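Local coordinates for protein metallo-beta-lactamase 1 (Acinetobacter baumannii, PDB 5MMD) that probably hydrolyses beta-lactam antibiotics to substituted beta-amino acids, using zinc ions as its cofactor, at residues A[130-135]-A[146-151]; A[12-17]-A[152-157]; A[6-11]-A[58-63]; A[44-49]-A[70-75]; A[19-24]-A[31-36]. One frame throughout, in Å; residues are numbered along the deposited sequence.

Interaction 1 (A[130-135]-A[146-151]); sequences FLEVYY and VVWIPS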
# COMPACT_ATOMS: atom_id res chain seq x y z
N PHE A 130 -9.70 -5.61 12.25
CA PHE A 130 -8.56 -4.77 12.66
C PHE A 130 -8.08 -3.91 11.49
O PHE A 130 -7.59 -2.79 11.72
CB PHE A 130 -7.42 -5.62 13.22
CG PHE A 130 -6.51 -4.88 14.17
CD1 PHE A 130 -5.27 -4.42 13.74
CD2 PHE A 130 -6.89 -4.64 15.48
CE1 PHE A 130 -4.43 -3.74 14.60
CE2 PHE A 130 -6.03 -3.97 16.35
CZ PHE A 130 -4.81 -3.51 15.90
N LEU A 131 -8.22 -4.41 10.26
CA LEU A 131 -7.93 -3.62 9.06
C LEU A 131 -9.21 -3.37 8.27
O LEU A 131 -10.00 -4.30 8.04
CB LEU A 131 -6.90 -4.32 8.17
CG LEU A 131 -5.60 -4.75 8.84
CD1 LEU A 131 -4.75 -5.54 7.83
CD2 LEU A 131 -4.81 -3.52 9.36
N GLU A 132 -9.43 -2.12 7.88
CA GLU A 132 -10.56 -1.80 7.02
C GLU A 132 -9.95 -1.31 5.72
O GLU A 132 -9.04 -0.44 5.71
CB GLU A 132 -11.48 -0.77 7.64
CG GLU A 132 -11.98 -1.18 9.03
CD GLU A 132 -12.95 -0.17 9.64
OE1 GLU A 132 -13.01 1.00 9.20
OE2 GLU A 132 -13.72 -0.58 10.53
N VAL A 133 -10.44 -1.91 4.64
CA VAL A 133 -9.97 -1.60 3.28
C VAL A 133 -11.02 -0.78 2.58
O VAL A 133 -12.21 -1.02 2.73
CB VAL A 133 -9.66 -2.87 2.51
CG1 VAL A 133 -9.04 -2.55 1.11
CG2 VAL A 133 -8.75 -3.75 3.30
N TYR A 134 -10.58 0.22 1.83
CA TYR A 134 -11.47 1.12 1.12
C TYR A 134 -10.95 1.49 -0.27
O TYR A 134 -9.78 1.87 -0.44
CB TYR A 134 -11.66 2.40 1.91
CG TYR A 134 -12.42 3.52 1.22
CD1 TYR A 134 -13.71 3.35 0.78
CD2 TYR A 134 -11.85 4.79 1.07
CE1 TYR A 134 -14.42 4.37 0.17
CE2 TYR A 134 -12.56 5.83 0.48
CZ TYR A 134 -13.86 5.61 0.04
OH TYR A 134 -14.61 6.60 -0.58
N TYR A 135 -11.84 1.42 -1.24
CA TYR A 135 -11.55 1.95 -2.57
C TYR A 135 -12.10 3.37 -2.75
O TYR A 135 -13.32 3.56 -2.83
CB TYR A 135 -12.14 1.02 -3.62
CG TYR A 135 -11.97 1.48 -5.04
CD1 TYR A 135 -10.71 1.54 -5.62
CD2 TYR A 135 -13.07 1.82 -5.81
CE1 TYR A 135 -10.56 1.94 -6.96
CE2 TYR A 135 -12.92 2.23 -7.14
CZ TYR A 135 -11.65 2.30 -7.68
OH TYR A 135 -11.51 2.67 -9.00
N VAL A 146 -6.81 1.96 -0.19
CA VAL A 146 -6.23 2.38 1.10
C VAL A 146 -6.67 1.47 2.21
O VAL A 146 -7.69 0.79 2.11
CB VAL A 146 -6.59 3.82 1.47
CG1 VAL A 146 -6.19 4.79 0.34
CG2 VAL A 146 -8.04 3.97 1.82
N VAL A 147 -5.88 1.44 3.29
CA VAL A 147 -6.16 0.56 4.42
C VAL A 147 -6.09 1.33 5.71
O VAL A 147 -5.07 1.96 6.01
CB VAL A 147 -5.18 -0.60 4.46
CG1 VAL A 147 -5.51 -1.52 5.58
CG2 VAL A 147 -5.17 -1.36 3.11
N TRP A 148 -7.18 1.25 6.46
CA TRP A 148 -7.39 2.00 7.69
C TRP A 148 -7.25 1.08 8.87
O TRP A 148 -7.80 -0.03 8.86
CB TRP A 148 -8.75 2.64 7.66
CG TRP A 148 -9.24 3.39 8.86
CD1 TRP A 148 -10.33 3.07 9.62
CD2 TRP A 148 -8.73 4.63 9.39
NE1 TRP A 148 -10.54 4.02 10.60
CE2 TRP A 148 -9.56 4.98 10.49
CE3 TRP A 148 -7.66 5.46 9.06
CZ2 TRP A 148 -9.35 6.13 11.25
CZ3 TRP A 148 -7.45 6.61 9.83
CH2 TRP A 148 -8.31 6.94 10.89
N ILE A 149 -6.50 1.54 9.86
CA ILE A 149 -6.37 0.83 11.12
C ILE A 149 -7.14 1.62 12.18
O ILE A 149 -6.61 2.56 12.75
CB ILE A 149 -4.91 0.69 11.54
CG1 ILE A 149 -4.05 0.34 10.32
CG2 ILE A 149 -4.80 -0.36 12.67
CD1 ILE A 149 -2.60 0.17 10.66
N PRO A 150 -8.39 1.23 12.43
CA PRO A 150 -9.25 2.13 13.20
C PRO A 150 -8.76 2.30 14.64
O PRO A 150 -8.89 3.36 15.28
CB PRO A 150 -10.63 1.46 13.13
CG PRO A 150 -10.41 0.09 12.62
CD PRO A 150 -9.14 0.08 11.87
N SER A 151 -8.13 1.26 15.15
CA SER A 151 -7.74 1.29 16.53
C SER A 151 -6.63 2.31 16.79
O SER A 151 -6.61 2.91 17.88
CB SER A 151 -7.31 -0.09 16.98
OG SER A 151 -6.29 -0.54 16.14
O HOH W 1 -7.69 -1.58 14.34

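Interaction 2 (A[12-17]-A[152-157]); sequences EIDNGV and SKILYG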
# COMPACT_ATOMS: atom_id res chain seq x y z
N GLU A 12 9.65 0.60 13.62
CA GLU A 12 8.40 0.76 14.37
C GLU A 12 7.86 2.18 14.28
O GLU A 12 8.59 3.12 14.58
CB GLU A 12 8.60 0.38 15.84
CG GLU A 12 7.30 0.20 16.59
CD GLU A 12 7.50 0.10 18.09
OE1 GLU A 12 7.01 0.98 18.82
OE2 GLU A 12 8.15 -0.87 18.56
N ILE A 13 6.58 2.35 13.94
CA ILE A 13 5.99 3.70 13.89
C ILE A 13 4.87 3.93 14.90
O ILE A 13 4.50 5.08 15.15
CB ILE A 13 5.47 4.07 12.45
CG1 ILE A 13 4.25 3.24 12.03
CG2 ILE A 13 6.60 3.96 11.42
CD1 ILE A 13 3.76 3.57 10.62
N ASP A 14 4.36 2.86 15.49
CA ASP A 14 3.38 2.90 16.56
C ASP A 14 3.39 1.51 17.19
O ASP A 14 4.02 0.62 16.67
CB ASP A 14 2.01 3.29 16.05
CG ASP A 14 1.08 3.76 17.14
OD1 ASP A 14 1.42 3.67 18.35
OD2 ASP A 14 -0.02 4.21 16.78
N ASN A 15 2.73 1.34 18.34
CA ASN A 15 2.71 0.04 19.01
C ASN A 15 2.10 -0.98 18.06
O ASN A 15 0.97 -0.83 17.58
CB ASN A 15 1.92 0.10 20.33
CG ASN A 15 2.63 0.91 21.43
OD1 ASN A 15 3.86 1.04 21.44
ND2 ASN A 15 1.86 1.43 22.36
N GLY A 16 2.86 -2.02 17.75
CA GLY A 16 2.41 -3.06 16.83
C GLY A 16 2.16 -2.62 15.40
O GLY A 16 1.41 -3.28 14.68
N VAL A 17 2.83 -1.56 14.97
CA VAL A 17 2.73 -1.15 13.59
C VAL A 17 4.12 -0.82 13.12
O VAL A 17 4.78 0.04 13.69
CB VAL A 17 1.81 0.04 13.40
CG1 VAL A 17 1.73 0.38 11.93
CG2 VAL A 17 0.46 -0.23 13.98
N SER A 152 -5.72 2.51 15.85
CA SER A 152 -4.67 3.51 16.02
C SER A 152 -4.83 4.72 15.09
O SER A 152 -3.99 5.61 15.09
CB SER A 152 -3.28 2.87 15.81
OG SER A 152 -3.31 2.02 14.68
N LYS A 153 -5.94 4.78 14.35
CA LYS A 153 -6.22 5.87 13.41
C LYS A 153 -5.04 6.14 12.44
O LYS A 153 -4.69 7.29 12.14
CB LYS A 153 -6.63 7.13 14.19
CG LYS A 153 -7.94 6.95 14.96
CD LYS A 153 -8.65 8.27 15.26
CE LYS A 153 -9.89 8.07 16.14
NZ LYS A 153 -10.82 7.05 15.61
N ILE A 154 -4.47 5.04 11.94
CA ILE A 154 -3.40 5.07 10.95
C ILE A 154 -4.00 4.73 9.59
O ILE A 154 -4.72 3.73 9.44
CB ILE A 154 -2.26 4.07 11.32
CG1 ILE A 154 -1.57 4.56 12.61
CG2 ILE A 154 -1.26 3.91 10.15
CD1 ILE A 154 -0.61 3.58 13.30
N LEU A 155 -3.78 5.60 8.62
CA LEU A 155 -4.20 5.33 7.25
C LEU A 155 -3.00 5.00 6.36
O LEU A 155 -2.10 5.82 6.21
CB LEU A 155 -4.98 6.50 6.68
CG LEU A 155 -5.53 6.21 5.26
CD1 LEU A 155 -6.62 5.10 5.26
CD2 LEU A 155 -6.09 7.49 4.65
N TYR A 156 -2.99 3.79 5.81
CA TYR A 156 -2.02 3.45 4.78
C TYR A 156 -2.60 3.87 3.42
O TYR A 156 -3.55 3.27 2.93
CB TYR A 156 -1.67 1.98 4.77
CG TYR A 156 -0.73 1.65 3.63
CD1 TYR A 156 0.63 1.99 3.69
CD2 TYR A 156 -1.20 1.05 2.46
CE1 TYR A 156 1.51 1.70 2.65
CE2 TYR A 156 -0.35 0.78 1.40
CZ TYR A 156 1.01 1.09 1.50
OH TYR A 156 1.82 0.80 0.43
N GLY A 157 -2.03 4.91 2.85
CA GLY A 157 -2.53 5.48 1.61
C GLY A 157 -2.04 4.75 0.38
O GLY A 157 -2.66 4.84 -0.68

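Interaction 3 (A[6-11]-A[58-63]); sequences PGLEVE and EKLVDW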
# COMPACT_ATOMS: atom_id res chain seq x y z
N PRO A 6 20.23 -1.60 -1.83
CA PRO A 6 20.12 -1.80 -0.40
C PRO A 6 18.94 -2.71 0.01
O PRO A 6 17.97 -2.90 -0.73
CB PRO A 6 19.92 -0.40 0.14
CG PRO A 6 19.32 0.35 -0.96
CD PRO A 6 19.77 -0.27 -2.24
N GLY A 7 19.05 -3.24 1.21
CA GLY A 7 18.14 -4.26 1.69
C GLY A 7 16.93 -3.74 2.45
O GLY A 7 16.81 -2.54 2.71
N LEU A 8 16.05 -4.68 2.80
CA LEU A 8 14.83 -4.40 3.51
C LEU A 8 15.10 -3.65 4.81
O LEU A 8 16.00 -4.01 5.54
CB LEU A 8 14.10 -5.71 3.84
CG LEU A 8 12.76 -5.63 4.59
CD1 LEU A 8 11.68 -5.16 3.64
CD2 LEU A 8 12.40 -6.99 5.20
N GLU A 9 14.30 -2.64 5.09
CA GLU A 9 14.33 -1.94 6.37
C GLU A 9 13.00 -2.16 7.08
O GLU A 9 11.95 -2.18 6.44
CB GLU A 9 14.57 -0.44 6.19
CG GLU A 9 15.87 -0.12 5.60
CD GLU A 9 15.95 1.33 5.09
OE1 GLU A 9 16.80 1.58 4.21
OE2 GLU A 9 15.16 2.20 5.56
N VAL A 10 13.05 -2.34 8.41
CA VAL A 10 11.84 -2.41 9.21
C VAL A 10 11.96 -1.49 10.41
O VAL A 10 12.93 -1.56 11.19
CB VAL A 10 11.56 -3.85 9.69
CG1 VAL A 10 10.30 -3.88 10.58
CG2 VAL A 10 11.38 -4.77 8.53
N GLU A 11 10.96 -0.63 10.56
CA GLU A 11 10.95 0.45 11.54
C GLU A 11 9.62 0.53 12.29
O GLU A 11 8.56 0.55 11.66
CB GLU A 11 11.23 1.76 10.81
CG GLU A 11 10.85 3.03 11.50
CD GLU A 11 11.17 4.25 10.61
OE1 GLU A 11 11.20 5.38 11.16
OE2 GLU A 11 11.36 4.05 9.36
N GLU A 58 10.78 -12.61 1.55
CA GLU A 58 11.27 -13.65 2.47
C GLU A 58 11.91 -13.03 3.70
O GLU A 58 11.70 -13.53 4.82
CB GLU A 58 12.28 -14.61 1.82
CG GLU A 58 12.81 -15.64 2.85
CD GLU A 58 14.10 -15.21 3.58
OE1 GLU A 58 14.79 -14.29 3.09
OE2 GLU A 58 14.43 -15.76 4.68
N LYS A 59 12.70 -11.96 3.53
CA LYS A 59 13.35 -11.34 4.68
C LYS A 59 12.33 -10.78 5.67
O LYS A 59 12.58 -10.79 6.89
CB LYS A 59 14.31 -10.21 4.25
CG LYS A 59 15.54 -10.69 3.55
CD LYS A 59 16.42 -9.49 3.12
CE LYS A 59 17.79 -9.94 2.66
NZ LYS A 59 17.76 -10.69 1.38
N LEU A 60 11.22 -10.28 5.15
CA LEU A 60 10.19 -9.66 5.97
C LEU A 60 9.48 -10.74 6.77
O LEU A 60 9.27 -10.60 7.97
CB LEU A 60 9.22 -8.87 5.11
CG LEU A 60 8.10 -8.14 5.86
CD1 LEU A 60 8.59 -7.03 6.79
CD2 LEU A 60 7.02 -7.63 4.84
N VAL A 61 9.18 -11.83 6.10
CA VAL A 61 8.48 -12.94 6.71
C VAL A 61 9.36 -13.56 7.77
O VAL A 61 8.87 -13.91 8.85
CB VAL A 61 8.05 -14.00 5.66
CG1 VAL A 61 7.58 -15.26 6.32
CG2 VAL A 61 6.95 -13.41 4.83
N ASP A 62 10.65 -13.65 7.49
CA ASP A 62 11.61 -14.16 8.48
C ASP A 62 11.70 -13.22 9.70
O ASP A 62 11.77 -13.68 10.85
CB ASP A 62 12.99 -14.33 7.85
CG ASP A 62 13.99 -14.95 8.81
OD1 ASP A 62 13.64 -15.93 9.50
OD2 ASP A 62 15.13 -14.45 8.89
N TRP A 63 11.70 -11.92 9.45
CA TRP A 63 11.71 -10.94 10.53
C TRP A 63 10.48 -11.14 11.44
O TRP A 63 10.61 -11.21 12.67
CB TRP A 63 11.74 -9.52 9.97
CG TRP A 63 11.74 -8.47 11.04
CD1 TRP A 63 12.84 -7.97 11.70
CD2 TRP A 63 10.60 -7.81 11.59
NE1 TRP A 63 12.44 -7.04 12.63
CE2 TRP A 63 11.08 -6.92 12.59
CE3 TRP A 63 9.23 -7.88 11.35
CZ2 TRP A 63 10.24 -6.12 13.32
CZ3 TRP A 63 8.39 -7.08 12.10
CH2 TRP A 63 8.90 -6.21 13.06

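Interaction 4 (A[44-49]-A[70-75]); sequences KAFIID and ELAGSI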
# COMPACT_ATOMS: atom_id res chain seq x y z
N LYS A 44 -0.94 -11.86 15.96
CA LYS A 44 -0.98 -12.12 14.51
C LYS A 44 -0.51 -10.92 13.71
O LYS A 44 -0.91 -9.80 13.98
CB LYS A 44 -2.39 -12.48 14.07
CG LYS A 44 -3.02 -13.60 14.94
CD LYS A 44 -4.52 -13.74 14.74
CE LYS A 44 -5.11 -14.83 15.63
NZ LYS A 44 -5.22 -14.51 17.11
N ALA A 45 0.28 -11.19 12.67
CA ALA A 45 0.85 -10.14 11.81
C ALA A 45 0.21 -10.12 10.42
O ALA A 45 0.06 -11.18 9.78
CB ALA A 45 2.33 -10.32 11.65
N PHE A 46 -0.18 -8.94 9.97
CA PHE A 46 -0.75 -8.82 8.63
C PHE A 46 0.15 -7.90 7.83
O PHE A 46 0.52 -6.82 8.31
CB PHE A 46 -2.18 -8.30 8.67
CG PHE A 46 -2.99 -8.76 7.50
CD1 PHE A 46 -2.92 -8.12 6.30
CD2 PHE A 46 -3.80 -9.88 7.60
CE1 PHE A 46 -3.67 -8.56 5.19
CE2 PHE A 46 -4.55 -10.32 6.50
CZ PHE A 46 -4.45 -9.66 5.30
N ILE A 47 0.55 -8.34 6.64
CA ILE A 47 1.36 -7.49 5.74
C ILE A 47 0.50 -6.64 4.83
O ILE A 47 -0.36 -7.17 4.10
CB ILE A 47 2.28 -8.31 4.89
CG1 ILE A 47 3.25 -9.06 5.76
CG2 ILE A 47 3.08 -7.42 3.92
CD1 ILE A 47 3.88 -10.25 5.09
N ILE A 48 0.69 -5.33 4.89
CA ILE A 48 0.09 -4.40 3.93
C ILE A 48 1.16 -4.00 2.89
O ILE A 48 2.05 -3.19 3.16
CB ILE A 48 -0.48 -3.16 4.60
CG1 ILE A 48 -1.53 -3.56 5.66
CG2 ILE A 48 -1.07 -2.22 3.54
CD1 ILE A 48 -2.12 -2.34 6.45
N ASP A 49 0.99 -4.61 1.71
CA ASP A 49 1.85 -4.52 0.51
C ASP A 49 3.14 -5.29 0.70
O ASP A 49 3.78 -5.22 1.75
CB ASP A 49 2.11 -3.07 0.13
CG ASP A 49 0.93 -2.48 -0.58
OD1 ASP A 49 0.09 -3.28 -1.01
OD2 ASP A 49 0.80 -1.24 -0.67
N GLU A 70 2.67 -14.58 14.64
CA GLU A 70 2.02 -15.51 13.71
C GLU A 70 1.68 -14.76 12.42
O GLU A 70 1.08 -13.69 12.44
CB GLU A 70 0.77 -16.09 14.40
CG GLU A 70 0.02 -17.10 13.58
CD GLU A 70 -1.08 -17.82 14.35
OE1 GLU A 70 -1.29 -17.55 15.56
OE2 GLU A 70 -1.72 -18.70 13.74
N LEU A 71 2.09 -15.26 11.27
CA LEU A 71 1.78 -14.53 10.03
C LEU A 71 0.41 -14.93 9.54
O LEU A 71 0.17 -16.10 9.32
CB LEU A 71 2.82 -14.80 8.95
CG LEU A 71 2.62 -14.07 7.63
CD1 LEU A 71 2.33 -12.56 7.80
CD2 LEU A 71 3.88 -14.27 6.81
N ALA A 72 -0.46 -13.95 9.36
CA ALA A 72 -1.85 -14.19 9.00
C ALA A 72 -2.12 -14.05 7.49
O ALA A 72 -2.99 -14.72 6.95
CB ALA A 72 -2.73 -13.25 9.77
N GLY A 73 -1.36 -13.20 6.82
CA GLY A 73 -1.60 -12.93 5.41
C GLY A 73 -1.06 -11.59 4.91
O GLY A 73 -0.45 -10.82 5.65
N SER A 74 -1.30 -11.33 3.64
CA SER A 74 -0.90 -10.05 3.04
C SER A 74 -2.02 -9.52 2.17
O SER A 74 -2.80 -10.29 1.59
CB SER A 74 0.38 -10.22 2.20
OG SER A 74 0.09 -10.92 1.01
N ILE A 75 -2.12 -8.20 2.10
CA ILE A 75 -2.96 -7.54 1.14
C ILE A 75 -2.09 -6.63 0.23
O ILE A 75 -1.17 -5.95 0.72
CB ILE A 75 -4.08 -6.72 1.82
CG1 ILE A 75 -4.88 -5.99 0.73
CG2 ILE A 75 -3.51 -5.77 2.84
CD1 ILE A 75 -6.28 -5.85 1.00

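Interaction 5 (A[19-24]-A[31-36]); sequences LHKSYS and LVSSNG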
# COMPACT_ATOMS: atom_id res chain seq x y z
N LEU A 19 6.71 -0.01 9.75
CA LEU A 19 6.90 0.37 8.35
C LEU A 19 8.02 -0.46 7.75
O LEU A 19 9.13 -0.52 8.31
CB LEU A 19 7.22 1.85 8.26
CG LEU A 19 7.65 2.45 6.93
CD1 LEU A 19 6.48 2.78 6.10
CD2 LEU A 19 8.46 3.70 7.17
N HIS A 20 7.77 -1.09 6.61
CA HIS A 20 8.84 -1.80 5.93
C HIS A 20 9.17 -1.04 4.62
O HIS A 20 8.29 -0.47 3.96
CB HIS A 20 8.49 -3.28 5.70
CG HIS A 20 7.35 -3.53 4.76
ND1 HIS A 20 7.51 -3.61 3.39
CD2 HIS A 20 6.04 -3.81 5.00
CE1 HIS A 20 6.34 -3.85 2.83
NE2 HIS A 20 5.44 -4.02 3.79
N LYS A 21 10.45 -1.00 4.29
CA LYS A 21 10.91 -0.18 3.19
C LYS A 21 11.84 -1.03 2.39
O LYS A 21 12.73 -1.65 2.95
CB LYS A 21 11.57 1.08 3.72
CG LYS A 21 11.88 2.11 2.66
CD LYS A 21 12.60 3.34 3.28
CE LYS A 21 11.80 4.02 4.36
NZ LYS A 21 10.55 4.71 3.86
N SER A 22 11.58 -1.11 1.09
CA SER A 22 12.43 -1.92 0.21
C SER A 22 12.71 -1.16 -1.05
O SER A 22 12.01 -0.20 -1.36
CB SER A 22 11.77 -3.26 -0.11
OG SER A 22 10.51 -3.09 -0.73
N TYR A 23 13.75 -1.57 -1.77
CA TYR A 23 14.28 -0.77 -2.86
C TYR A 23 14.28 -1.45 -4.24
O TYR A 23 14.36 -2.67 -4.35
CB TYR A 23 15.72 -0.35 -2.54
CG TYR A 23 15.84 0.53 -1.31
CD1 TYR A 23 15.86 -0.02 -0.03
CD2 TYR A 23 16.00 1.91 -1.44
CE1 TYR A 23 16.00 0.78 1.08
CE2 TYR A 23 16.15 2.74 -0.31
CZ TYR A 23 16.15 2.16 0.95
OH TYR A 23 16.28 2.93 2.09
N SER A 24 14.22 -0.63 -5.28
CA SER A 24 14.48 -1.10 -6.64
C SER A 24 15.08 0.02 -7.48
O SER A 24 14.78 1.18 -7.26
CB SER A 24 13.19 -1.61 -7.31
OG SER A 24 13.46 -2.14 -8.59
N LEU A 31 17.24 4.99 -8.22
CA LEU A 31 17.03 4.15 -7.06
C LEU A 31 15.82 4.69 -6.32
O LEU A 31 15.82 5.85 -5.94
CB LEU A 31 18.28 4.15 -6.16
CG LEU A 31 18.26 3.20 -4.96
CD1 LEU A 31 18.00 1.74 -5.36
CD2 LEU A 31 19.57 3.32 -4.16
N VAL A 32 14.79 3.85 -6.17
CA VAL A 32 13.52 4.21 -5.57
C VAL A 32 13.22 3.29 -4.37
O VAL A 32 13.59 2.11 -4.36
CB VAL A 32 12.38 4.09 -6.63
CG1 VAL A 32 11.06 4.55 -6.09
CG2 VAL A 32 12.76 4.82 -7.88
N SER A 33 12.59 3.81 -3.32
CA SER A 33 12.18 2.95 -2.23
C SER A 33 10.64 2.83 -2.22
O SER A 33 9.94 3.70 -2.72
CB SER A 33 12.66 3.49 -0.88
OG SER A 33 12.04 4.74 -0.58
N SER A 34 10.14 1.80 -1.57
CA SER A 34 8.69 1.58 -1.48
C SER A 34 8.32 1.19 -0.08
O SER A 34 9.05 0.42 0.52
CB SER A 34 8.28 0.49 -2.46
OG SER A 34 6.99 -0.05 -2.14
N ASN A 35 7.19 1.71 0.42
CA ASN A 35 6.72 1.45 1.79
C ASN A 35 5.63 0.38 1.84
O ASN A 35 4.85 0.25 0.91
CB ASN A 35 6.13 2.70 2.43
CG ASN A 35 7.12 3.83 2.53
OD1 ASN A 35 8.31 3.63 2.71
ND2 ASN A 35 6.61 5.05 2.41
N GLY A 36 5.58 -0.34 2.94
CA GLY A 36 4.39 -1.12 3.28
C GLY A 36 4.31 -1.17 4.80
O GLY A 36 5.14 -0.53 5.46
O HOH W 2 8.58 -2.34 1.19
O HOH W 3 11.84 7.00 2.07

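Interaction 1 (A[130-135]-A[146-151])
Glu132 and Trp148 form a hydrogen-bonded pair of an antiparallel beta hairpin, strands 131-134 and 146-149, within the five-stranded sheet of the metallo-beta-lactamase sandwich. Two almost straight bonds join them, Trp148 N to Glu132 O at 2.6 Å and Glu132 N to Trp148 O at 2.8 Å; a further pair links Tyr134 with Val146. The tightly packed side carries Leu131, Val133, Val147 and Ile149 and looks onto the other sheet, where Leu131 meets Phe46 and Ile48. Leu131 and Ile149 run alongside each other in the same direction, with Leu131 CD2 4.0 Å from Ile149 CG1, while Leu131 CB rests 4.1 Å from Val147 CG1. The reverse face is less enclosed. Here the partly exposed Glu132 runs out extended beside the indole of Trp148 and brings OE1 to the ring edge, 3.4 Å from Trp148 CD1; carboxylate and indole planes stand 47° apart. Pro150 CG touches the same carboxylate, and the ring of Trp148 meets Tyr191 beyond the hairpin. The solvent side lies at the end where Phe130 meets the exposed Ser151, and a water joins the two. That water donates to Phe130 O at 2.9 Å, is hydrogen-bonded to Ser151 OG at 2.5 Å, and sits above the plane of the Phe130 ring, over its centre.

Interaction 2 (A[12-17]-A[152-157])
Asp14 and Val17 meet Ser152 and Ile154 in a small side-chain contact, with no hydrogen bond between the two segments, at the place where a turn at the edge of the seven-stranded sheet approaches the five-stranded one. Only 162 Å² is buried, and most of the touching is done by one methyl group. Ile154 is extended at its end (chi2 168°), which carries CD1 out to Val17 CG2 at 4.0 Å, the two side chains reaching toward each other tip to tip. Asp14 instead crosses Ile154 at a slant: its CB lies 3.8 Å from Ile154 CD1, and OD2 comes to 3.6 Å from that same CD1. OD2 also rests 3.7 Å from Ser152 CB. In the alpha-beta/beta-alpha sandwich of this family, both partners stand at bends of hairpins. Asp14 to Val17 is a type II turn, with Gly16 at positive phi (64°) and Val17 N bonded to Asp14 O at 3.0 Å; Ile13 and Asp14 together face Val17 as a classic beta bulge. Across the contact, Lys153 and Ile154 form a G1 bulge opposite Ile149. Ile154 is backed by Ile149 and Ile196. The Asp14 carboxylate divides its work: while OD2 faces the apolar methyl, OD1 accepts the backbone Asn15 N at 2.7 Å, from a position 38° out of the carboxylate plane.

Interaction 3 (A[6-11]-A[58-63])
Leu8, just before the N-terminal edge strand 9-14, and Val10 within it pack against Lys59, Leu60 and Trp63 of helix 54-66, an apolar strand-to-helix contact without hydrogen bonds between the two segments. Its clearest element is a CH-pi interaction. Val10 CG1, anti to the backbone N (chi1 178°), stands over one face of the indole, 3.6 Å from the centroid of the six-membered ring of Trp63 and 15° off its normal. The other branch, Val10 CG2, touches Leu60 CD1 at 4.0 Å, the two side chains crossing at about a right angle. Leu8 works at the helix backbone instead: its CD2 lies 3.5 Å from Leu60 N and 3.7 Å from Leu60 CB, with Lys59 CB at 3.9 Å from the same methyl. Lys59 bends away at its end, where NZ is hydrogen-bonded to Ser55 OG. Around this patch, Trp63 meets the Phe18 ring edge-to-face, Leu60 touches His20 of strand 17-26, and Val61 packs on Trp89 and Leu90 of helix 87-92.

Interaction 4 (A[44-49]-A[70-75])
Phe46 lays one face of its ring over the backbone at Gly73, whose O stands 3.6 Å above the ring plane, over the centre. Its CG is anti to the backbone N (chi1 -152°), on the side of the carbonyl carbon, and from there the ring leans across the neighbouring strand. Ser74 N lies over the same face, nearer the rim, whereas Ile75 CB comes in plane at the edge and Ile75 CG2 meets Phe46 CE1 at 3.7 Å. On that side of the sheet Ile48 and Ile75 are neighbours with their side chains aligned, Ile48 CG1 4.1 Å from Ile75 CG2. The opposite face carries Ala45, Ile47 and Leu71. Ile47 and Leu71 pass at a slant, CD1 of Ile47 being 3.9 Å from CD1 of Leu71, and that Leu71 methyl also reaches Ala45 O at 3.3 Å. Helix 54-66 lies on this face through Leu60, Val61 and Ile64. Between the strands, five backbone hydrogen bonds run from Ala45 N to Glu70 O, at 2.6 Å, through to Asp49 N to Ile75 O, at 2.7 Å. Asp49 OD2 is hydrogen-bonded to Tyr156 OH and Thr77 OG1, its side chain about 7 Å from a bound zinc ion. Two adjacent parallel strands joined through helix 54-66 make a beta-alpha-beta crossover, a characteristic unit of the metallo-beta-lactamase fold, ending close to the zinc-binding residues.

Interaction 5 (A[19-24]-A[31-36])
His20 holds CG between its backbone N and carbonyl carbon (chi1 66°), and the imidazole lies over Gly36, whose CA is 3.5 Å from the ring centroid, over one face. Glycine, lacking a side chain, lets the ring come down onto the backbone. Lys21 is bent at both chi3 (-59°) and chi4 (-67°), which brings NZ beside Asn35, where it donates to Asn35 OD1 at 2.7 Å. The amide's ND2 is hydrogen-bonded in turn to Pro199 O and Gly202 O, so both ends of the group are engaged. Tyr23 turns a ring face to Ser33 CB, 4.0 Å from the ring centroid, while Tyr23 OH bonds to Glu9 OE1. These groups ride on an antiparallel beta hairpin, strands 17-26 and 32-41, whose backbones share six hydrogen bonds here, the shortest being Ser34 N to Ser22 O at 2.7 Å. On the His20 face a water is hydrogen-bonded to His20 ND1 at 2.8 Å and lies within bonding distance of Ser22 OG, which is also bonded to Trp52 N, and of Ser34 O. Strand 32-41 also reaches the second zinc site: Ser34 OG is hydrogen-bonded to Lys83 NZ, and Ser33 O pairs with ND1 of the zinc ligand His201, a second-shell contact.

From the N terminus, segment 6-11 opens interaction 3, which closes at helix 54-66, and segment 12-17 opens interaction 2, which closes only at 152-157; the two therefore cross. Interaction 5, the hairpin of 19-24 and 31-36, opens and closes within both loops. Interaction 4 starts at 44-49, before helix 54-66 has closed interaction 3, and ends at 70-75; it crosses interaction 3 and lies wholly within interaction 2. Interaction 1 follows in series at 130-135 and 146-151, also inside interaction 2. Interactions 4 and 5 join neighbouring strands of the seven-stranded sheet, interaction 1 two of the five-stranded one, and interaction 2 joins the two sheets, while interaction 3 ties the edge strand to the helix.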